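Local coordinates for protein possible thiol-disulfide isomerase (Cytophaga hutchinsonii, PDB 3HCZ) that probably reduces or rearranges protein disulfide bonds as a thioredoxin-like thiol-disulfide oxidoreductase, although its function has not been established, at residues Y27-A31 and K32-L36; Y107-A111 and T112-Y116. All coordinates share one frame; numbering follows the deposited sequence. Where two conformers were deposited one is given.

From the N terminus, interaction 1 is met first, at residues 27-36, where it closes the turn from a short 3-10 segment into strand 33-39. Interaction 2 comes much later, closing the loop at 107-116 between helix 103-107 and strand 114-118. The two follow one another in series, neither enclosing nor crossing the other, and their centres lie about 18 Å apart. They meet because the strands they open are antiparallel neighbours in the central sheet: L36 N probably donates a hydrogen bond to Y116 O, and I35 CG2 packs on L115 CG. Together they join the entrances of two sheet strands to the loops and the helix that precede them.

Interaction 1: Y27-A31 and K32-L36; sequences YDVQA and KYTIL. With SO4 (sulfate ion), chain E.
A water molecule spans the turn between A31 and T34, where no direct hydrogen bond joins the two halves. It hydrogen-bonds A31 O, probably as the donor, at 2.8 Å, and T34 OG1, also at 2.8 Å, in one of the two conformers modelled for this threonine. The hydroxyl is brought to the water because OG1 lies beside the backbone N, opposite the carbonyl carbon (chi1 -57°). Apolar groups also crowd the hydroxyl: V29 CG1 approaches T34 OG1 to 3.9 Å, the two side chains meeting at a slant, and the A31 methyl CB sits 4.0 Å from the same oxygen.

The chain bends at K32, whose backbone is in the helical region between the extended A31 and the first strand residue, Y33. At this bend K32 N gives a somewhat bent hydrogen bond to O4 of a sulfate ion (2.8 Å, 142°), an ion probably taken up from the crystallisation liquor. The lysine side chain leads away fully extended, and NZ makes a weak, long ion pair with E142.

V29 and T34 both pack on Y68 of strand 65-71, and the backbone of T34 pairs with L118 at the end of strand 114-118. Y33 points the other way, packing on L138 and Y141 of helix 134-147 and hydrogen-bonding E142 through its OH.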
ATOM      1  N   TYR A  27      -5.176   3.668   9.697  1.00 15.55           N
ATOM      2  CA  TYR A  27      -5.177   4.976  10.291  1.00 16.60           C
ATOM      3  C   TYR A  27      -4.179   5.114  11.450  1.00 17.30           C
ATOM      4  O   TYR A  27      -3.808   6.240  11.846  1.00 17.70           O
ATOM      5  CB  TYR A  27      -6.595   5.317  10.785  1.00 17.66           C
ATOM      6  CG  TYR A  27      -7.542   5.807   9.677  1.00 17.72           C
ATOM      7  CD1 TYR A  27      -7.250   5.611   8.332  1.00 22.05           C
ATOM      8  CD2 TYR A  27      -8.757   6.385  10.001  1.00 18.92           C
ATOM      9  CE1 TYR A  27      -8.120   6.042   7.324  1.00 18.09           C
ATOM     10  CE2 TYR A  27      -9.646   6.815   9.022  1.00 19.13           C
ATOM     11  CZ  TYR A  27      -9.320   6.639   7.689  1.00 20.83           C
ATOM     12  OH  TYR A  27     -10.212   7.073   6.748  1.00 21.30           O
ATOM     13  N   ASP A  28      -3.730   3.993  11.976  1.00 16.87           N
ATOM     14  CA  ASP A  28      -2.771   3.999  13.082  1.00 18.43           C
ATOM     15  C   ASP A  28      -1.306   4.047  12.638  1.00 17.65           C
ATOM     16  O   ASP A  28      -0.402   4.208  13.486  1.00 17.59           O
ATOM     17  CB  ASP A  28      -3.008   2.791  14.005  1.00 18.74           C
ATOM     18  CG  ASP A  28      -4.299   2.914  14.778  1.00 22.15           C
ATOM     19  OD1 ASP A  28      -4.671   4.061  15.084  1.00 24.36           O
ATOM     20  OD2 ASP A  28      -4.958   1.889  15.067  1.00 23.77           O
ATOM     21  N   VAL A  29      -1.076   3.962  11.342  1.00 15.79           N
ATOM     22  CA  VAL A  29       0.253   4.077  10.779  1.00 16.91           C
ATOM     23  C   VAL A  29       0.707   5.525  10.929  1.00 17.29           C
ATOM     24  O   VAL A  29      -0.057   6.433  10.604  1.00 18.11           O
ATOM     25  CB  VAL A  29       0.289   3.638   9.317  1.00 17.71           C
ATOM     26  CG1 VAL A  29       1.694   3.894   8.726  1.00 18.68           C
ATOM     27  CG2 VAL A  29      -0.061   2.107   9.261  1.00 18.12           C
ATOM     28  N   GLN A  30       1.912   5.707  11.439  1.00 16.47           N
ATOM     29  CA  GLN A  30       2.561   6.993  11.526  0.50 17.59           C
ATOM     30  C   GLN A  30       3.620   7.138  10.524  1.00 17.33           C
ATOM     31  O   GLN A  30       4.648   6.559  10.667  1.00 18.06           O
ATOM     32  CB  GLN A  30       3.311   7.145  12.823  0.50 18.42           C
ATOM     33  CG  GLN A  30       2.632   6.674  13.942  0.50 20.41           C
ATOM     34  CD  GLN A  30       1.941   7.765  14.575  0.50 23.75           C
ATOM     35  OE1 GLN A  30       0.888   8.128  14.132  0.50 25.90           O
ATOM     36  NE2 GLN A  30       2.529   8.337  15.615  0.50 24.57           N
ATOM     37  N   ALA A  31       3.395   7.977   9.555  1.00 16.53           N
ATOM     38  CA  ALA A  31       4.400   8.179   8.513  1.00 15.85           C
ATOM     39  C   ALA A  31       4.077   9.462   7.740  1.00 15.71           C
ATOM     40  O   ALA A  31       2.904   9.798   7.540  1.00 15.89           O
ATOM     41  CB  ALA A  31       4.381   6.951   7.515  1.00 15.92           C
ATOM     42  N   LYS A  32       5.115  10.155   7.281  1.00 15.31           N
ATOM     43  CA  LYS A  32       4.932  11.351   6.488  1.00 15.01           C
ATOM     44  C   LYS A  32       4.117  11.022   5.211  1.00 15.27           C
ATOM     45  O   LYS A  32       3.231  11.815   4.794  1.00 15.28           O
ATOM     46  CB  LYS A  32       6.288  11.970   6.126  1.00 15.03           C
ATOM     47  CG  LYS A  32       6.163  13.160   5.201  1.00 16.37           C
ATOM     48  CD  LYS A  32       7.512  13.802   4.971  1.00 18.72           C
ATOM     49  CE  LYS A  32       7.312  15.082   4.234  1.00 22.32           C
ATOM     50  NZ  LYS A  32       8.599  15.650   3.765  1.00 26.12           N
ATOM     51  N   TYR A  33       4.410   9.869   4.579  1.00 13.81           N
ATOM     52  CA  TYR A  33       3.611   9.400   3.421  1.00 13.77           C
ATOM     53  C   TYR A  33       3.394   7.931   3.644  1.00 14.10           C
ATOM     54  O   TYR A  33       4.320   7.251   4.115  1.00 13.37           O
ATOM     55  CB  TYR A  33       4.343   9.480   2.077  1.00 13.79           C
ATOM     56  CG  TYR A  33       4.654  10.878   1.697  1.00 15.44           C
ATOM     57  CD1 TYR A  33       3.642  11.751   1.279  1.00 14.60           C
ATOM     58  CD2 TYR A  33       5.959  11.352   1.781  1.00 16.97           C
ATOM     59  CE1 TYR A  33       3.959  13.120   0.954  1.00 15.01           C
ATOM     60  CE2 TYR A  33       6.270  12.694   1.458  1.00 16.42           C
ATOM     61  CZ  TYR A  33       5.257  13.552   1.037  1.00 17.10           C
ATOM     62  OH  TYR A  33       5.577  14.873   0.721  1.00 15.73           O
ATOM     63  N   THR A  34       2.185   7.465   3.341  1.00 14.10           N
ATOM     64  CA  THR A  34       1.891   6.031   3.316  0.70 14.18           C
ATOM     65  C   THR A  34       1.548   5.628   1.893  1.00 15.54           C
ATOM     66  O   THR A  34       0.649   6.218   1.267  1.00 15.52           O
ATOM     67  CB  THR A  34       0.702   5.617   4.235  0.70 14.11           C
ATOM     68  OG1 THR A  34       0.974   6.036   5.565  0.70 14.87           O
ATOM     69  CG2 THR A  34       0.451   4.041   4.193  0.70 10.88           C
ATOM     70  N   ILE A  35       2.262   4.625   1.379  1.00 14.89           N
ATOM     71  CA  ILE A  35       1.947   4.035   0.099  0.50 14.74           C
ATOM     72  C   ILE A  35       0.969   2.880   0.377  1.00 15.84           C
ATOM     73  O   ILE A  35       1.332   1.904   1.046  1.00 16.84           O
ATOM     74  CB  ILE A  35       3.230   3.515  -0.612  0.50 13.63           C
ATOM     75  CG1 ILE A  35       4.354   4.568  -0.600  0.50 12.75           C
ATOM     76  CG2 ILE A  35       2.915   3.035  -2.040  0.50 14.93           C
ATOM     77  CD1 ILE A  35       3.942   5.933  -1.135  0.50  9.50           C
ATOM     78  N   LEU A  36      -0.251   3.011  -0.104  1.00 14.46           N
ATOM     79  CA  LEU A  36      -1.198   1.983   0.060  1.00 16.10           C
ATOM     80  C   LEU A  36      -1.052   1.067  -1.162  1.00 15.92           C
ATOM     81  O   LEU A  36      -1.298   1.492  -2.293  1.00 17.04           O
ATOM     82  CB  LEU A  36      -2.597   2.596   0.229  1.00 16.99           C
ATOM     83  CG  LEU A  36      -3.766   1.640   0.297  1.00 17.71           C
ATOM     84  CD1 LEU A  36      -3.558   0.489   1.369  1.00 20.77           C
ATOM     85  CD2 LEU A  36      -4.981   2.527   0.652  1.00 17.54           C
TER
HETATM   86  S   SO4 E   4       8.282   9.311   9.820  0.60 66.87           S
HETATM   87  O1  SO4 E   4       9.511  10.084   9.979  0.60 66.49           O
HETATM   88  O2  SO4 E   4       8.632   7.957   9.394  0.60 66.78           O
HETATM   89  O3  SO4 E   4       7.610   9.213  11.114  0.60 66.74           O
HETATM   90  O4  SO4 E   4       7.398   9.942   8.839  0.60 64.27           O
HETATM   91  O   HOH W   1       0.627   8.599   6.514  1.00 18.22           O

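Interaction 2: Y107-A111 and T112-Y116; sequences YDIYA and TPVLY
Y107 turns the edge of its ring toward the face of Y116 in an offset edge-to-face pair, with centroids 5.9 Å apart and planes inclined at 64°. The closest carbons are Y107 CD2 and Y116 CE2, at 4.1 Å. Both phenols are held at their far ends as well, Y107 OH by the carbonyl of P12 and Y116 OH by R128 NE.

Beside the ring pair, aliphatic branches pack across the loop. I109 works with two of them: its CD1 lies 3.8 Å from V114 CG2, while its CG2 meets T112 CG2 at 3.7 Å, the latter two side chains crossing at about a right angle. The isoleucine can serve both neighbours because CG2 stands opposite its backbone N and CG1 opposite the carbonyl carbon (chi1 -52°). V114 CG2 is also pressed to within 3.3 Å of A111 O, a close approach of a methyl to a carbonyl oxygen.

Between T112 and P113 the peptide bond is cis, at the position of the cis-proline loop that precedes strand 114-118, which runs antiparallel to the central strand 33-39 in the thioredoxin fold. T112 touches C43, the first cysteine of a CGHC sequence, which is consistent with this loop lining the redox site as in thioredoxin relatives. A sulfate, probably from the crystallisation liquor, lies about 6 Å from the V114 side chain.

The outer side of the loop is much looser. Y110 is exposed; its CB points away from 112-116, and its side chain touches K104 of helix 103-107, while A111 at the bend is exposed too. Y110 O and T112 N come to 3.3 Å there, yet the angle is too poor for a hydrogen bond.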
ATOM      1  N   TYR A 107     -12.564  -0.335  -2.203  1.00 22.23           N
ATOM      2  CA  TYR A 107     -11.377   0.184  -2.909  1.00 22.63           C
ATOM      3  C   TYR A 107     -11.374  -0.060  -4.410  1.00 23.76           C
ATOM      4  O   TYR A 107     -10.427   0.344  -5.106  1.00 24.31           O
ATOM      5  CB  TYR A 107     -10.070  -0.347  -2.262  1.00 20.98           C
ATOM      6  CG  TYR A 107      -9.532   0.533  -1.153  1.00 19.37           C
ATOM      7  CD1 TYR A 107      -9.822   0.254   0.201  1.00 16.57           C
ATOM      8  CD2 TYR A 107      -8.748   1.668  -1.454  1.00 14.99           C
ATOM      9  CE1 TYR A 107      -9.333   1.101   1.228  1.00 16.08           C
ATOM     10  CE2 TYR A 107      -8.261   2.502  -0.433  1.00 17.35           C
ATOM     11  CZ  TYR A 107      -8.537   2.182   0.903  1.00 15.96           C
ATOM     12  OH  TYR A 107      -8.055   2.987   1.900  1.00 17.89           O
ATOM     13  N   ASP A 108     -12.431  -0.691  -4.923  1.00 24.58           N
ATOM     14  CA  ASP A 108     -12.520  -1.021  -6.356  1.00 25.29           C
ATOM     15  C   ASP A 108     -11.313  -1.778  -6.905  1.00 24.96           C
ATOM     16  O   ASP A 108     -10.806  -1.459  -7.990  1.00 23.08           O
ATOM     17  CB  ASP A 108     -12.805   0.240  -7.168  1.00 26.61           C
ATOM     18  CG  ASP A 108     -14.178   0.794  -6.869  1.00 30.76           C
ATOM     19  OD1 ASP A 108     -15.168   0.105  -7.213  1.00 36.63           O
ATOM     20  OD2 ASP A 108     -14.286   1.886  -6.254  1.00 36.72           O
ATOM     21  N   ILE A 109     -10.867  -2.792  -6.156  1.00 23.89           N
ATOM     22  CA  ILE A 109      -9.736  -3.621  -6.578  1.00 24.41           C
ATOM     23  C   ILE A 109     -10.187  -4.741  -7.527  1.00 25.58           C
ATOM     24  O   ILE A 109     -10.867  -5.682  -7.098  1.00 25.81           O
ATOM     25  CB  ILE A 109      -8.975  -4.236  -5.358  1.00 23.97           C
ATOM     26  CG1 ILE A 109      -8.600  -3.150  -4.337  1.00 23.16           C
ATOM     27  CG2 ILE A 109      -7.730  -4.978  -5.837  1.00 23.98           C
ATOM     28  CD1 ILE A 109      -7.608  -2.081  -4.878  1.00 20.62           C
ATOM     29  N   TYR A 110      -9.831  -4.623  -8.807  1.00 25.70           N
ATOM     30  CA  TYR A 110      -9.999  -5.731  -9.776  1.00 27.24           C
ATOM     31  C   TYR A 110      -8.639  -6.285 -10.187  1.00 26.70           C
ATOM     32  O   TYR A 110      -8.065  -7.107  -9.462  1.00 28.04           O
ATOM     33  CB  TYR A 110     -10.839  -5.295 -10.956  1.00 27.55           C
ATOM     34  CG  TYR A 110     -12.221  -5.005 -10.486  1.00 31.96           C
ATOM     35  CD1 TYR A 110     -13.166  -6.036 -10.381  1.00 37.05           C
ATOM     36  CD2 TYR A 110     -12.583  -3.719 -10.079  1.00 35.83           C
ATOM     37  CE1 TYR A 110     -14.457  -5.782  -9.925  1.00 39.96           C
ATOM     38  CE2 TYR A 110     -13.856  -3.451  -9.600  1.00 38.88           C
ATOM     39  CZ  TYR A 110     -14.793  -4.487  -9.539  1.00 41.05           C
ATOM     40  OH  TYR A 110     -16.060  -4.230  -9.088  1.00 43.35           O
ATOM     41  N   ALA A 111      -8.068  -5.812 -11.287  1.00 25.16           N
ATOM     42  CA  ALA A 111      -6.678  -6.151 -11.540  1.00 23.82           C
ATOM     43  C   ALA A 111      -5.795  -5.698 -10.339  1.00 22.27           C
ATOM     44  O   ALA A 111      -6.015  -4.625  -9.764  1.00 21.94           O
ATOM     45  CB  ALA A 111      -6.224  -5.502 -12.807  1.00 24.35           C
ATOM     46  N   THR A 112      -4.827  -6.522  -9.957  1.00 20.46           N
ATOM     47  CA  THR A 112      -3.777  -6.088  -9.011  1.00 19.53           C
ATOM     48  C   THR A 112      -2.458  -6.023  -9.798  1.00 19.58           C
ATOM     49  O   THR A 112      -2.359  -6.646 -10.876  1.00 18.51           O
ATOM     50  CB  THR A 112      -3.609  -7.080  -7.826  1.00 19.31           C
ATOM     51  OG1 THR A 112      -3.699  -8.414  -8.326  1.00 19.96           O
ATOM     52  CG2 THR A 112      -4.692  -6.875  -6.772  1.00 18.66           C
ATOM     53  N   PRO A 113      -1.441  -5.275  -9.286  1.00 19.32           N
ATOM     54  CA  PRO A 113      -1.482  -4.569  -8.008  1.00 17.66           C
ATOM     55  C   PRO A 113      -2.024  -3.171  -8.243  1.00 18.52           C
ATOM     56  O   PRO A 113      -2.146  -2.754  -9.423  1.00 17.47           O
ATOM     57  CB  PRO A 113      -0.015  -4.519  -7.594  1.00 17.94           C
ATOM     58  CG  PRO A 113       0.775  -4.522  -8.897  1.00 19.78           C
ATOM     59  CD  PRO A 113      -0.150  -5.078  -9.984  1.00 19.24           C
ATOM     60  N   VAL A 114      -2.377  -2.476  -7.165  1.00 17.08           N
ATOM     61  CA  VAL A 114      -2.938  -1.134  -7.247  1.00 17.52           C
ATOM     62  C   VAL A 114      -2.268  -0.277  -6.162  1.00 17.05           C
ATOM     63  O   VAL A 114      -2.168  -0.717  -5.018  1.00 17.30           O
ATOM     64  CB  VAL A 114      -4.436  -1.104  -6.953  1.00 17.62           C
ATOM     65  CG1 VAL A 114      -4.954   0.358  -7.112  1.00 19.42           C
ATOM     66  CG2 VAL A 114      -5.227  -2.038  -7.880  1.00 18.19           C
ATOM     67  N   LEU A 115      -1.870   0.951  -6.500  1.00 16.50           N
ATOM     68  CA  LEU A 115      -1.091   1.787  -5.572  1.00 16.51           C
ATOM     69  C   LEU A 115      -1.746   3.176  -5.358  1.00 15.82           C
ATOM     70  O   LEU A 115      -2.132   3.860  -6.345  1.00 15.79           O
ATOM     71  CB  LEU A 115       0.332   1.958  -6.158  1.00 16.69           C
ATOM     72  CG  LEU A 115       1.395   2.685  -5.331  1.00 20.22           C
ATOM     73  CD1 LEU A 115       2.746   2.231  -5.805  1.00 24.58           C
ATOM     74  CD2 LEU A 115       1.253   4.213  -5.514  1.00 19.68           C
ATOM     75  N   TYR A 116      -1.901   3.573  -4.102  1.00 13.82           N
ATOM     76  CA  TYR A 116      -2.309   4.943  -3.749  1.00 14.66           C
ATOM     77  C   TYR A 116      -1.220   5.579  -2.933  1.00 14.63           C
ATOM     78  O   TYR A 116      -0.543   4.885  -2.190  1.00 16.87           O
ATOM     79  CB  TYR A 116      -3.595   4.941  -2.908  1.00 14.92           C
ATOM     80  CG  TYR A 116      -4.804   4.454  -3.680  1.00 17.60           C
ATOM     81  CD1 TYR A 116      -5.653   5.366  -4.313  1.00 18.80           C
ATOM     82  CD2 TYR A 116      -5.097   3.075  -3.788  1.00 19.11           C
ATOM     83  CE1 TYR A 116      -6.792   4.918  -5.015  1.00 23.05           C
ATOM     84  CE2 TYR A 116      -6.223   2.623  -4.521  1.00 22.23           C
ATOM     85  CZ  TYR A 116      -7.063   3.552  -5.120  1.00 24.62           C
ATOM     86  OH  TYR A 116      -8.179   3.178  -5.862  1.00 29.89           O
TER